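Arylesterase (Sulfolobus solfataricus, PDB 5L2P) hydrolyses aromatic esters, p-nitrophenyl fatty acid esters and organophosphates such as paraoxon, as a serine esterase of the GDXG lipolytic family. Local coordinates at residues K71-M79 and A136-D146. Residues are numbered along the deposited sequence; the frame is centred on the assembly and turned at random.
Sequences KRTNNGLVM and ARDNAGELGID
R72 meets the end of the short, weakly bonded helix 140-143 with one nitrogen of its guanidinium, and the contact illustrates how the loop entering a central strand is joined to a neighbouring helix terminus. NH2 of R72 donates to the carbonyl oxygen O of L143 over 3.1 Å, a fairly straight bond (161° at the hydrogen) that uses a lone pair of that oxygen and lies close to the guanidinium plane. With CG anti to the backbone N (chi1 -164°) and the chain extended as far as NE, the arginine spans the gap at full stretch. CG2 of I145 packs against the edge of the same group.

A second bond is purely backbone: N of D146 donates to O of N75 at 2.9 Å, and CA of I145 touches that oxygen as well. Beside it, the amide of N75 lies across CB of D146, with ND2 at 3.6 Å. The apolar layer follows. CD2 of L77 touches both CD1 of I145, 3.4 Å away, and CB of A136, while the bent chain of M79 brings SD against the same alanine methyl, next to the leucine.

Local turns set the course of both backbones. OD1 of N74 accepts from N of G76 in an Asx turn, and ND2 of N74 is bonded to O of C105. On the other segment, G144 with positive phi is the C' residue of a Schellman motif, in which N of I145 returns to O of A140. The carboxylate of D146 has its partner just beyond its own segment, OD1 accepting from N of D148.

Strand 77-81 runs parallel between strands 108-112 and 150-155 of the alpha/beta hydrolase sheet; L77 and M79 meet the end of helix 124-138, whereas V78 packs on helix 287-305.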
ATOM      1  N   LYS A  71     -17.489  26.967 -27.935  1.00 68.35           N
ATOM      2  CA  LYS A  71     -16.510  28.003 -28.285  1.00 71.14           C
ATOM      3  C   LYS A  71     -15.235  27.296 -28.726  1.00 71.93           C
ATOM      4  O   LYS A  71     -14.613  26.572 -27.933  1.00 76.47           O
ATOM      5  CB  LYS A  71     -16.200  28.934 -27.087  1.00 74.06           C
ATOM      6  CG  LYS A  71     -17.386  29.203 -26.161  1.00 78.08           C
ATOM      7  CD  LYS A  71     -17.336  30.570 -25.441  1.00 83.31           C
ATOM      8  CE  LYS A  71     -18.709  31.065 -24.937  1.00 85.04           C
ATOM      9  NZ  LYS A  71     -19.177  30.415 -23.663  1.00 85.92           N
ATOM     10  N   ARG A  72     -14.829  27.524 -29.973  1.00 69.66           N
ATOM     11  CA  ARG A  72     -13.616  26.931 -30.509  1.00 68.22           C
ATOM     12  C   ARG A  72     -12.473  27.944 -30.485  1.00 68.68           C
ATOM     13  O   ARG A  72     -12.541  28.938 -31.169  1.00 71.21           O
ATOM     14  CB  ARG A  72     -13.872  26.476 -31.934  1.00 69.13           C
ATOM     15  CG  ARG A  72     -12.842  25.513 -32.484  1.00 69.71           C
ATOM     16  CD  ARG A  72     -13.141  25.139 -33.923  1.00 73.22           C
ATOM     17  NE  ARG A  72     -12.097  24.260 -34.432  1.00 77.85           N
ATOM     18  CZ  ARG A  72     -12.084  23.690 -35.627  1.00 80.74           C
ATOM     19  NH1 ARG A  72     -13.084  23.889 -36.467  1.00 84.30           N
ATOM     20  NH2 ARG A  72     -11.055  22.919 -35.987  1.00 84.41           N
ATOM     21  N   THR A  73     -11.431  27.682 -29.702  1.00 62.75           N
ATOM     22  CA  THR A  73     -10.325  28.623 -29.541  1.00 62.08           C
ATOM     23  C   THR A  73      -8.959  28.042 -29.940  1.00 65.25           C
ATOM     24  O   THR A  73      -7.939  28.734 -29.784  1.00 63.43           O
ATOM     25  CB  THR A  73     -10.199  29.080 -28.093  1.00 60.91           C
ATOM     26  OG1 THR A  73     -10.004  27.930 -27.258  1.00 60.41           O
ATOM     27  CG2 THR A  73     -11.432  29.808 -27.660  1.00 60.71           C
ATOM     28  N   ASN A  74      -8.920  26.798 -30.428  1.00 64.37           N
ATOM     29  CA  ASN A  74      -7.681  26.260 -30.975  1.00 62.17           C
ATOM     30  C   ASN A  74      -7.934  25.241 -32.085  1.00 60.36           C
ATOM     31  O   ASN A  74      -9.067  24.781 -32.282  1.00 57.91           O
ATOM     32  CB  ASN A  74      -6.809  25.666 -29.872  1.00 61.17           C
ATOM     33  CG  ASN A  74      -7.437  24.469 -29.219  1.00 61.84           C
ATOM     34  OD1 ASN A  74      -7.480  23.382 -29.789  1.00 64.88           O
ATOM     35  ND2 ASN A  74      -7.939  24.655 -28.004  1.00 62.53           N
ATOM     36  N   ASN A  75      -6.860  24.898 -32.800  1.00 60.98           N
ATOM     37  CA  ASN A  75      -6.942  23.970 -33.917  1.00 59.72           C
ATOM     38  C   ASN A  75      -6.475  22.555 -33.558  1.00 56.21           C
ATOM     39  O   ASN A  75      -6.044  21.820 -34.421  1.00 55.67           O
ATOM     40  CB  ASN A  75      -6.208  24.523 -35.142  1.00 62.68           C
ATOM     41  CG  ASN A  75      -4.747  24.895 -34.849  1.00 69.35           C
ATOM     42  OD1 ASN A  75      -4.287  24.770 -33.728  1.00 71.37           O
ATOM     43  ND2 ASN A  75      -4.021  25.363 -35.860  1.00 71.92           N
ATOM     44  N   GLY A  76      -6.617  22.176 -32.297  1.00 53.89           N
ATOM     45  CA  GLY A  76      -6.339  20.829 -31.875  1.00 53.85           C
ATOM     46  C   GLY A  76      -7.445  19.844 -32.129  1.00 53.72           C
ATOM     47  O   GLY A  76      -8.564  20.226 -32.429  1.00 55.34           O
ATOM     48  N   LEU A  77      -7.098  18.561 -32.044  1.00 53.26           N
ATOM     49  CA  LEU A  77      -8.026  17.476 -32.275  1.00 52.25           C
ATOM     50  C   LEU A  77      -7.818  16.375 -31.265  1.00 51.14           C
ATOM     51  O   LEU A  77      -6.703  15.980 -31.008  1.00 54.22           O
ATOM     52  CB  LEU A  77      -7.840  16.920 -33.685  1.00 54.88           C
ATOM     53  CG  LEU A  77      -8.600  15.627 -34.025  1.00 53.39           C
ATOM     54  CD1 LEU A  77     -10.080  15.902 -34.118  1.00 50.71           C
ATOM     55  CD2 LEU A  77      -8.054  14.949 -35.277  1.00 55.09           C
ATOM     56  N   VAL A  78      -8.919  15.868 -30.707  1.00 51.00           N
ATOM     57  CA  VAL A  78      -8.886  14.776 -29.758  1.00 49.65           C
ATOM     58  C   VAL A  78      -9.658  13.588 -30.291  1.00 50.38           C
ATOM     59  O   VAL A  78     -10.851  13.691 -30.528  1.00 49.76           O
ATOM     60  CB  VAL A  78      -9.477  15.198 -28.416  1.00 50.24           C
ATOM     61  CG1 VAL A  78      -9.520  14.020 -27.434  1.00 48.99           C
ATOM     62  CG2 VAL A  78      -8.682  16.376 -27.825  1.00 54.07           C
ATOM     63  N   MET A  79      -8.962  12.469 -30.510  1.00 52.77           N
ATOM     64  CA  MET A  79      -9.602  11.226 -30.909  1.00 53.88           C
ATOM     65  C   MET A  79     -10.063  10.509 -29.657  1.00 56.57           C
ATOM     66  O   MET A  79      -9.259  10.259 -28.745  1.00 55.84           O
ATOM     67  CB  MET A  79      -8.649  10.326 -31.647  1.00 55.95           C
ATOM     68  CG  MET A  79      -8.052  10.917 -32.903  1.00 59.05           C
ATOM     69  SD  MET A  79      -9.252  11.247 -34.174  1.00 64.68           S
ATOM     70  CE  MET A  79      -9.984   9.653 -34.448  1.00 63.33           C
ATOM     71  N   ALA A 136      -8.243  11.148 -39.914  1.00 51.33           N
ATOM     72  CA  ALA A 136      -8.318  12.523 -39.385  1.00 54.06           C
ATOM     73  C   ALA A 136      -7.133  13.374 -39.825  1.00 58.40           C
ATOM     74  O   ALA A 136      -7.291  14.566 -40.158  1.00 58.16           O
ATOM     75  CB  ALA A 136      -8.373  12.492 -37.867  1.00 54.91           C
ATOM     76  N   ARG A 137      -5.937  12.776 -39.809  1.00 61.88           N
ATOM     77  CA  ARG A 137      -4.731  13.492 -40.245  1.00 64.56           C
ATOM     78  C   ARG A 137      -4.793  13.796 -41.735  1.00 64.21           C
ATOM     79  O   ARG A 137      -4.465  14.897 -42.149  1.00 65.26           O
ATOM     80  CB  ARG A 137      -3.467  12.685 -39.930  1.00 67.52           C
ATOM     81  CG  ARG A 137      -2.207  13.448 -40.157  1.00 72.18           C
ATOM     82  CD  ARG A 137      -1.025  12.515 -40.151  1.00 76.75           C
ATOM     83  NE  ARG A 137      -1.039  11.652 -41.324  1.00 80.82           N
ATOM     84  CZ  ARG A 137      -0.074  10.782 -41.598  1.00 84.81           C
ATOM     85  NH1 ARG A 137       0.968  10.668 -40.770  1.00 82.42           N
ATOM     86  NH2 ARG A 137      -0.152  10.023 -42.696  1.00 85.37           N
ATOM     87  N   ASP A 138      -5.207  12.812 -42.534  1.00 64.98           N
ATOM     88  CA  ASP A 138      -5.427  12.998 -43.972  1.00 68.58           C
ATOM     89  C   ASP A 138      -6.493  14.042 -44.314  1.00 68.63           C
ATOM     90  O   ASP A 138      -6.394  14.681 -45.340  1.00 72.70           O
ATOM     91  CB  ASP A 138      -5.810  11.675 -44.637  1.00 71.20           C
ATOM     92  CG  ASP A 138      -4.652  10.688 -44.684  1.00 75.01           C
ATOM     93  OD1 ASP A 138      -3.507  11.102 -44.394  1.00 83.60           O
ATOM     94  OD2 ASP A 138      -4.880   9.495 -45.010  1.00 75.90           O
ATOM     95  N   ASN A 139      -7.503  14.204 -43.468  1.00 67.04           N
ATOM     96  CA  ASN A 139      -8.539  15.238 -43.648  1.00 66.61           C
ATOM     97  C   ASN A 139      -8.383  16.474 -42.754  1.00 66.09           C
ATOM     98  O   ASN A 139      -9.366  17.136 -42.455  1.00 64.25           O
ATOM     99  CB  ASN A 139      -9.926  14.633 -43.399  1.00 66.07           C
ATOM    100  CG  ASN A 139     -10.258  13.533 -44.365  1.00 67.26           C
ATOM    101  OD1 ASN A 139      -9.429  12.708 -44.695  1.00 72.76           O
ATOM    102  ND2 ASN A 139     -11.467  13.532 -44.837  1.00 69.23           N
ATOM    103  N   ALA A 140      -7.165  16.738 -42.305  1.00 67.63           N
ATOM    104  CA  ALA A 140      -6.880  17.810 -41.327  1.00 68.54           C
ATOM    105  C   ALA A 140      -7.332  19.190 -41.780  1.00 69.94           C
ATOM    106  O   ALA A 140      -7.862  19.978 -40.996  1.00 70.68           O
ATOM    107  CB  ALA A 140      -5.384  17.845 -41.037  1.00 69.07           C
ATOM    108  N   GLY A 141      -7.094  19.485 -43.051  1.00 73.09           N
ATOM    109  CA  GLY A 141      -7.499  20.765 -43.647  1.00 75.33           C
ATOM    110  C   GLY A 141      -9.007  20.919 -43.681  1.00 76.75           C
ATOM    111  O   GLY A 141      -9.525  21.995 -43.395  1.00 78.16           O
ATOM    112  N   GLU A 142      -9.705  19.829 -44.017  1.00 83.42           N
ATOM    113  CA  GLU A 142     -11.170  19.792 -44.094  1.00 81.32           C
ATOM    114  C   GLU A 142     -11.768  20.014 -42.705  1.00 77.21           C
ATOM    115  O   GLU A 142     -12.785  20.695 -42.562  1.00 77.48           O
ATOM    116  CB  GLU A 142     -11.624  18.437 -44.665  1.00 83.60           C
ATOM    117  CG  GLU A 142     -13.072  18.353 -45.109  1.00 91.35           C
ATOM    118  CD  GLU A 142     -13.336  19.109 -46.409  1.00 97.82           C
ATOM    119  OE1 GLU A 142     -12.323  19.481 -47.047  1.00104.43           O
ATOM    120  OE2 GLU A 142     -14.520  19.355 -46.758  1.00 96.37           O
ATOM    121  N   LEU A 143     -11.112  19.456 -41.687  1.00 71.02           N
ATOM    122  CA  LEU A 143     -11.578  19.567 -40.306  1.00 67.73           C
ATOM    123  C   LEU A 143     -11.151  20.887 -39.632  1.00 64.87           C
ATOM    124  O   LEU A 143     -11.603  21.215 -38.566  1.00 62.12           O
ATOM    125  CB  LEU A 143     -11.099  18.356 -39.512  1.00 66.96           C
ATOM    126  CG  LEU A 143     -11.541  16.979 -40.065  1.00 68.94           C
ATOM    127  CD1 LEU A 143     -10.757  15.806 -39.471  1.00 70.09           C
ATOM    128  CD2 LEU A 143     -13.023  16.721 -39.830  1.00 71.46           C
ATOM    129  N   GLY A 144     -10.273  21.638 -40.269  1.00 65.43           N
ATOM    130  CA  GLY A 144      -9.706  22.844 -39.680  1.00 65.84           C
ATOM    131  C   GLY A 144      -8.791  22.578 -38.478  1.00 65.54           C
ATOM    132  O   GLY A 144      -8.803  23.328 -37.493  1.00 62.49           O
ATOM    133  N   ILE A 145      -7.999  21.517 -38.557  1.00 66.02           N
ATOM    134  CA  ILE A 145      -7.120  21.177 -37.455  1.00 68.29           C
ATOM    135  C   ILE A 145      -5.669  21.101 -37.911  1.00 68.02           C
ATOM    136  O   ILE A 145      -5.378  20.830 -39.087  1.00 66.88           O
ATOM    137  CB  ILE A 145      -7.529  19.861 -36.766  1.00 68.84           C
ATOM    138  CG1 ILE A 145      -7.558  18.701 -37.748  1.00 71.86           C
ATOM    139  CG2 ILE A 145      -8.929  19.982 -36.174  1.00 71.84           C
ATOM    140  CD1 ILE A 145      -6.881  17.458 -37.223  1.00 73.24           C
ATOM    141  N   ASP A 146      -4.773  21.326 -36.951  1.00 69.12           N
ATOM    142  CA  ASP A 146      -3.336  21.193 -37.151  1.00 69.68           C
ATOM    143  C   ASP A 146      -2.954  19.714 -37.087  1.00 64.90           C
ATOM    144  O   ASP A 146      -3.329  19.016 -36.170  1.00 61.88           O
ATOM    145  CB  ASP A 146      -2.603  22.026 -36.094  1.00 72.84           C
ATOM    146  CG  ASP A 146      -1.046  22.007 -36.255  1.00 77.28           C
ATOM    147  OD1 ASP A 146      -0.501  21.252 -37.090  1.00 79.89           O
ATOM    148  OD2 ASP A 146      -0.361  22.761 -35.516  1.00 76.56           O
TER